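Side-chain contacts in cell cycle regulatory protein GcrA (Caulobacter crescentus, PDB 5YIU), which activates transcription during the cell cycle of this bacterium, the present chain being its DNA-binding domain, a small three-helix unit of the helix-turn-helix clan: residues A[11-14]-A[15-19]; A[21-24]-A[25-29]; A[36-39]-A[40-43]. One frame throughout, in Å; residues are numbered along the deposited sequence. Where two conformers were deposited one is given.

Contact 1 of 3, residues A[11-14]-A[15-19]; sequences RVST and LKKLW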
loop_
_atom_site.group_PDB
_atom_site.type_symbol
_atom_site.label_atom_id
_atom_site.label_comp_id
_atom_site.label_asym_id
_atom_site.label_seq_id
_atom_site.Cartn_x
_atom_site.Cartn_y
_atom_site.Cartn_z
ATOM N N ARG A 11 4.893 -2.573 6.088
ATOM C CA ARG A 11 4.095 -2.395 4.888
ATOM C C ARG A 11 3.831 -0.916 4.624
ATOM O O ARG A 11 3.871 -0.466 3.483
ATOM C CB ARG A 11 2.804 -3.205 4.979
ATOM C CG ARG A 11 3.066 -4.702 4.829
ATOM C CD ARG A 11 1.850 -5.547 5.137
ATOM N NE ARG A 11 0.861 -5.461 4.079
ATOM C CZ ARG A 11 0.851 -6.231 2.995
ATOM N NH1 ARG A 11 -0.090 -6.079 2.078
ATOM N NH2 ARG A 11 1.783 -7.153 2.824
ATOM N N VAL A 12 3.630 -0.155 5.694
ATOM C CA VAL A 12 3.448 1.288 5.586
ATOM C C VAL A 12 4.729 1.958 5.086
ATOM O O VAL A 12 4.683 2.796 4.195
ATOM C CB VAL A 12 2.985 1.897 6.927
ATOM C CG1 VAL A 12 2.990 3.410 6.863
ATOM C CG2 VAL A 12 1.582 1.383 7.286
ATOM N N SER A 13 5.866 1.584 5.655
ATOM C CA SER A 13 7.139 2.155 5.233
ATOM C C SER A 13 7.416 1.866 3.762
ATOM O O SER A 13 7.861 2.755 3.026
ATOM C CB SER A 13 8.270 1.624 6.111
ATOM O OG SER A 13 9.537 2.078 5.655
ATOM N N THR A 14 7.150 0.644 3.334
ATOM C CA THR A 14 7.320 0.264 1.942
ATOM C C THR A 14 6.382 1.046 1.021
ATOM O O THR A 14 6.797 1.560 -0.020
ATOM C CB THR A 14 7.084 -1.239 1.772
ATOM O OG1 THR A 14 8.107 -1.954 2.478
ATOM C CG2 THR A 14 7.100 -1.648 0.308
ATOM N N LEU A 15 5.112 1.141 1.400
ATOM C CA LEU A 15 4.153 1.877 0.588
ATOM C C LEU A 15 4.593 3.322 0.424
ATOM O O LEU A 15 4.563 3.877 -0.684
ATOM C CB LEU A 15 2.763 1.809 1.225
ATOM C CG LEU A 15 1.638 2.565 0.500
ATOM C CD1 LEU A 15 0.298 1.850 0.685
ATOM C CD2 LEU A 15 1.523 3.991 1.011
ATOM N N LYS A 16 4.990 3.932 1.535
ATOM C CA LYS A 16 5.390 5.330 1.534
ATOM C C LYS A 16 6.589 5.565 0.616
ATOM O O LYS A 16 6.556 6.465 -0.229
ATOM C CB LYS A 16 5.689 5.778 2.960
ATOM C CG LYS A 16 6.158 7.209 3.090
ATOM C CD LYS A 16 6.436 7.526 4.547
ATOM C CE LYS A 16 7.298 8.760 4.676
ATOM N NZ LYS A 16 7.627 9.063 6.095
ATOM N N LYS A 17 7.634 4.754 0.758
ATOM C CA LYS A 17 8.830 4.901 -0.067
ATOM C C LYS A 17 8.517 4.731 -1.548
ATOM O O LYS A 17 8.926 5.543 -2.377
ATOM C CB LYS A 17 9.899 3.889 0.356
ATOM C CG LYS A 17 10.561 4.189 1.690
ATOM C CD LYS A 17 11.419 3.015 2.153
ATOM C CE LYS A 17 12.286 3.392 3.355
ATOM N NZ LYS A 17 13.272 2.326 3.700
ATOM N N LEU A 18 7.782 3.678 -1.879
ATOM C CA LEU A 18 7.452 3.392 -3.268
ATOM C C LEU A 18 6.540 4.453 -3.875
ATOM O O LEU A 18 6.675 4.811 -5.051
ATOM C CB LEU A 18 6.837 2.002 -3.407
ATOM C CG LEU A 18 7.754 0.843 -3.009
ATOM C CD1 LEU A 18 7.053 -0.489 -3.259
ATOM C CD2 LEU A 18 9.106 0.906 -3.734
ATOM N N TRP A 19 5.617 4.964 -3.077
ATOM C CA TRP A 19 4.748 6.028 -3.561
ATOM C C TRP A 19 5.569 7.282 -3.861
ATOM O O TRP A 19 5.403 7.904 -4.913
ATOM C CB TRP A 19 3.630 6.324 -2.558
ATOM C CG TRP A 19 2.628 7.295 -3.081
ATOM C CD1 TRP A 19 2.560 8.626 -2.807
ATOM C CD2 TRP A 19 1.561 7.016 -3.993
ATOM N NE1 TRP A 19 1.510 9.193 -3.479
ATOM C CE2 TRP A 19 0.878 8.225 -4.216
ATOM C CE3 TRP A 19 1.121 5.858 -4.648
ATOM C CZ2 TRP A 19 -0.232 8.313 -5.055
ATOM C CZ3 TRP A 19 0.017 5.946 -5.480
ATOM C CH2 TRP A 19 -0.646 7.166 -5.678
#
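Thr14 and Leu18, one helical turn apart on helix 9-21, lie side by side and point the same way, and they make the apolar touch between the segments 11-14 and 15-19. The methyl Thr14 CG2 meets Leu18 CD1 at 3.8 Å. Thr14 places that methyl anti to its own backbone N, which leaves OG1 beside the N (chi1 -65°) and turned back up the helix, where it is hydrogen-bonded to the carbonyl of Glu10. Leu18 CG also packs on the carbonyl oxygen Thr14 O, 3.2 Å away.

A second, looser pair runs along the solvent side and is tentative, since Ser13 and Lys17 are each disordered over two conformers. In the conformer given, Lys17 extends beyond CG and passes the Ser13 hydroxyl, with Lys17 CE 3.8 Å from Ser13 OG.

The polar interactions across the segments belong to the backbone, in regular i to i+4 helical bonds: Leu15 N gives to Arg11 O at 2.9 Å, and Lys17 N to Ser13 O at 3.0 Å, with Lys16 to Val12 and Leu18 to Thr14 completing the set.

The remaining side chains serve other elements. Arg11 carries its guanidinium away from Leu15, its NH2 and NH1 hydrogen-bonded to the carbonyls of Leu32, the last residue of helix 25-32, and of Gly33 after it. Leu15 is buried against Val44 and Leu47 of helix 37-47, and Leu18 leans on Ile28.

One amphipathic helix thus turns Leu15 and Leu18 inward and its lysines outward, as expected of the first helix of a three-helix helix-turn-helix domain.

Contact 2 of 3, residues A[21-24]-A[25-29]; sequences DGLS and ASQIA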
loop_
_atom_site.group_PDB
_atom_site.type_symbol
_atom_site.label_atom_id
_atom_site.label_comp_id
_atom_site.label_asym_id
_atom_site.label_seq_id
_atom_site.Cartn_x
_atom_site.Cartn_y
_atom_site.Cartn_z
ATOM N N ASP A 21 8.648 7.301 -4.582
ATOM C CA ASP A 21 9.489 6.940 -5.727
ATOM C C ASP A 21 8.763 7.070 -7.061
ATOM O O ASP A 21 9.394 7.038 -8.119
ATOM C CB ASP A 21 10.019 5.509 -5.611
ATOM C CG ASP A 21 11.013 5.332 -4.488
ATOM O OD1 ASP A 21 11.611 6.333 -4.028
ATOM O OD2 ASP A 21 11.218 4.178 -4.088
ATOM N N GLY A 22 7.441 7.189 -7.023
ATOM C CA GLY A 22 6.659 7.359 -8.233
ATOM C C GLY A 22 6.003 6.096 -8.758
ATOM O O GLY A 22 5.462 6.095 -9.857
ATOM N N LEU A 23 6.040 5.011 -7.992
ATOM C CA LEU A 23 5.359 3.788 -8.424
ATOM C C LEU A 23 3.842 3.939 -8.351
ATOM O O LEU A 23 3.312 4.648 -7.500
ATOM C CB LEU A 23 5.802 2.576 -7.608
ATOM C CG LEU A 23 7.167 1.952 -7.918
ATOM C CD1 LEU A 23 8.303 2.854 -7.509
ATOM C CD2 LEU A 23 7.290 0.612 -7.219
ATOM N N SER A 24 3.150 3.274 -9.267
ATOM C CA SER A 24 1.698 3.289 -9.302
ATOM C C SER A 24 1.118 2.485 -8.150
ATOM O O SER A 24 1.794 1.640 -7.553
ATOM C CB SER A 24 1.203 2.701 -10.623
ATOM O OG SER A 24 1.444 1.303 -10.661
ATOM N N ALA A 25 -0.148 2.743 -7.854
ATOM C CA ALA A 25 -0.833 1.956 -6.842
ATOM C C ALA A 25 -0.868 0.472 -7.218
ATOM O O ALA A 25 -0.804 -0.395 -6.350
ATOM C CB ALA A 25 -2.229 2.484 -6.622
ATOM N N SER A 26 -0.979 0.194 -8.516
ATOM C CA SER A 26 -0.953 -1.177 -9.022
ATOM C C SER A 26 0.366 -1.858 -8.707
ATOM O O SER A 26 0.392 -2.978 -8.208
ATOM C CB SER A 26 -1.177 -1.196 -10.534
ATOM O OG SER A 26 -2.556 -1.229 -10.830
ATOM N N GLN A 27 1.463 -1.170 -9.012
ATOM C CA GLN A 27 2.789 -1.735 -8.785
ATOM C C GLN A 27 3.021 -1.957 -7.307
ATOM O O GLN A 27 3.564 -2.979 -6.901
ATOM C CB GLN A 27 3.865 -0.788 -9.313
ATOM C CG GLN A 27 3.991 -0.721 -10.820
ATOM C CD GLN A 27 5.014 0.320 -11.274
ATOM O OE1 GLN A 27 4.797 1.533 -11.138
ATOM N NE2 GLN A 27 6.136 -0.151 -11.811
ATOM N N ILE A 28 2.613 -0.987 -6.499
ATOM C CA ILE A 28 2.790 -1.104 -5.056
ATOM C C ILE A 28 1.980 -2.266 -4.483
ATOM O O ILE A 28 2.477 -3.023 -3.655
ATOM C CB ILE A 28 2.424 0.218 -4.353
ATOM C CG1 ILE A 28 3.423 1.311 -4.758
ATOM C CG2 ILE A 28 2.381 0.035 -2.843
ATOM C CD1 ILE A 28 3.065 2.680 -4.276
ATOM N N ALA A 29 0.740 -2.416 -4.940
ATOM C CA ALA A 29 -0.084 -3.540 -4.506
ATOM C C ALA A 29 0.595 -4.865 -4.841
ATOM O O ALA A 29 0.607 -5.797 -4.025
ATOM C CB ALA A 29 -1.459 -3.471 -5.140
#
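Ser24 and Gln27 grip each other at the start of helix 25-32 through two reciprocal bonds. Ser24 OG accepts from the backbone Gln27 N at 3.0 Å, while the side-chain oxygen Gln27 OE1 receives the backbone Ser24 N, also at 3.0 Å and almost straight at 172°. The serine hydroxyl occupies the position between its own N and carbonyl carbon (chi1 70°), which brings it over the first turn. Gln27 folds its extended chain back past that hydroxyl, Gln27 CG coming within 3.3 Å of Ser24 OG. The donor Ser24 N sits a little out of the amide plane, tilted by 18°, and its bond limits the rotation of the Gln27 amide.

The tight part lies on the inner face. Ser24 O takes the first regular helical bond, from Ile28 N at 2.9 Å, and Ile28 CG1 packs 3.3 Å from the same oxygen. Leu23 CB then meets Ile28 CG1 at 3.9 Å; Leu23 leans on Leu18 of helix 9-21, and Ile28 on Trp19.

At the edge between the packed and the solvent side, Leu23 CB lies 3.8 Å from Gln27 OE1, the two side chains crossing at about a right angle. The outer side is looser: of the Ser26 side chain, CB comes near Ser24 OG at 3.6 Å, and Gln27 itself lies exposed. Before the cap, Gly22, with positive phi, ends helix 9-21 in a Schellman motif.

Schellman end, short connection and Ser24-Gln27 capping box together form a capped connection from the first helix into helix 25-32, probably the first helix of the helix-turn-helix motif.

Contact 3 of 3, residues A[36-39]-A[40-43]; sequences TRNA and VIGK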
loop_
_atom_site.group_PDB
_atom_site.type_symbol
_atom_site.label_atom_id
_atom_site.label_comp_id
_atom_site.label_asym_id
_atom_site.label_seq_id
_atom_site.Cartn_x
_atom_site.Cartn_y
_atom_site.Cartn_z
ATOM N N THR A 36 -5.189 -4.985 -2.809
ATOM C CA THR A 36 -5.529 -4.484 -4.135
ATOM C C THR A 36 -5.060 -3.063 -4.380
ATOM O O THR A 36 -4.715 -2.322 -3.459
ATOM C CB THR A 36 -7.044 -4.467 -4.362
ATOM O OG1 THR A 36 -7.643 -3.577 -3.417
ATOM C CG2 THR A 36 -7.639 -5.863 -4.228
ATOM N N ARG A 37 -5.077 -2.692 -5.652
ATOM C CA ARG A 37 -4.771 -1.346 -6.089
ATOM C C ARG A 37 -5.605 -0.300 -5.340
ATOM O O ARG A 37 -5.070 0.675 -4.800
ATOM C CB ARG A 37 -5.035 -1.258 -7.586
ATOM C CG ARG A 37 -4.874 0.108 -8.147
ATOM C CD ARG A 37 -5.186 0.140 -9.625
ATOM N NE ARG A 37 -4.854 1.459 -10.139
ATOM C CZ ARG A 37 -5.667 2.505 -10.075
ATOM N NH1 ARG A 37 -6.866 2.378 -9.549
ATOM N NH2 ARG A 37 -5.279 3.679 -10.547
ATOM N N ASN A 38 -6.914 -0.509 -5.283
ATOM C CA ASN A 38 -7.774 0.464 -4.630
ATOM C C ASN A 38 -7.527 0.567 -3.132
ATOM O O ASN A 38 -7.656 1.647 -2.556
ATOM C CB ASN A 38 -9.246 0.150 -4.902
ATOM C CG ASN A 38 -9.663 0.494 -6.321
ATOM O OD1 ASN A 38 -8.875 1.032 -7.103
ATOM N ND2 ASN A 38 -10.907 0.181 -6.660
ATOM N N ALA A 39 -7.156 -0.547 -2.498
ATOM C CA ALA A 39 -6.873 -0.500 -1.072
ATOM C C ALA A 39 -5.577 0.281 -0.811
ATOM O O ALA A 39 -5.475 1.023 0.174
ATOM C CB ALA A 39 -6.809 -1.901 -0.482
ATOM N N VAL A 40 -4.600 0.143 -1.708
ATOM C CA VAL A 40 -3.389 0.953 -1.628
ATOM C C VAL A 40 -3.731 2.443 -1.748
ATOM O O VAL A 40 -3.248 3.267 -0.974
ATOM C CB VAL A 40 -2.361 0.523 -2.697
ATOM C CG1 VAL A 40 -1.270 1.564 -2.854
ATOM C CG2 VAL A 40 -1.769 -0.843 -2.348
ATOM N N ILE A 41 -4.577 2.787 -2.718
ATOM C CA ILE A 41 -4.998 4.177 -2.879
ATOM C C ILE A 41 -5.646 4.714 -1.601
ATOM O O ILE A 41 -5.319 5.808 -1.136
ATOM C CB ILE A 41 -5.949 4.348 -4.085
ATOM C CG1 ILE A 41 -5.164 4.137 -5.387
ATOM C CG2 ILE A 41 -6.621 5.726 -4.061
ATOM C CD1 ILE A 41 -6.031 4.036 -6.647
ATOM N N GLY A 42 -6.537 3.930 -1.005
ATOM C CA GLY A 42 -7.152 4.355 0.232
ATOM C C GLY A 42 -6.140 4.633 1.328
ATOM O O GLY A 42 -6.277 5.604 2.088
ATOM N N LYS A 43 -5.137 3.769 1.447
ATOM C CA LYS A 43 -4.104 3.957 2.460
ATOM C C LYS A 43 -3.251 5.196 2.190
ATOM O O LYS A 43 -2.925 5.932 3.120
ATOM C CB LYS A 43 -3.233 2.700 2.575
ATOM C CG LYS A 43 -2.175 2.758 3.665
ATOM C CD LYS A 43 -2.778 2.980 5.039
ATOM C CE LYS A 43 -1.727 2.811 6.119
ATOM N NZ LYS A 43 -2.295 3.079 7.475
#
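Thr36 O accepts from Val40 N at 3.0 Å, the first of four i to i+4 backbone bonds that join residues 36-39 to 40-43 at the start of helix 37-47. Thr36 stands at the N-cap, and its hydroxyl adds a capping bond: Ala39 N gives to Thr36 OG1 at 3.2 Å, somewhat bent at 153°. The side chain is placed for this by a chi1 of 62°, which swings OG1 over the first turn, where backbone N-H groups would otherwise lack a helical acceptor. The next bonds follow in regular order: Ile41 N to Arg37 O, Gly42 N to Asn38 O, and Lys43 N to Ala39 O.

Outward from this frame, Arg37 and Ile41 make the main side-chain touch. Arg37 reaches out extended from CG to NE, and its last torsion (chi4 -84°) turns the guanidinium plane across the line of the chain, so that the methyl Ile41 CD1 lies over one of its faces, 3.4 Å from Arg37 NH1 and 3.8 Å from Arg37 CZ. Contact is thus between a methyl and a flat cationic group, with the two side chains crossing obliquely. Asn38 runs beside Ile41, pointing the same way, but more loosely, its OD1 4.2 Å from Ile41 CD1.

Val40 faces inward: its CG2 packs 3.5 Å from Thr36 O and the residue is buried against Ala29 of helix 25-32 and Leu15 of helix 9-21. Lys43 bends at chi2 and carries its chain away from the cap, along Val12 and Trp7.

A threonine-capped helix with exposed Arg37 and Asn38 in its first turn, following a short loop after helix 25-32, is consistent with the recognition helix of a helix-turn-helix domain.

All three contacts are local, and each sits on a different helix of one compact three-helix domain. Contacts 1 and 3 are surface contacts within helices 9-21 and 37-47, on opposite sides of the chain's centre; contact 2, partly buried, joins a loop to helix 25-32. Their chemistry follows their place: mid-helix, contact 1 has no side-chain hydrogen bond between its segments, whereas contacts 2 and 3 lie at helix starts and use hydroxyl caps, reinforced by a glutamine only in contact 2. Leu18 O and Leu23 N, probably hydrogen-bonded, link contacts 1 and 2; Leu15 CD1 touches Lys43 CG, and Ala25 CB touches Ile41 CG1, so the three helices pack pairwise on one another.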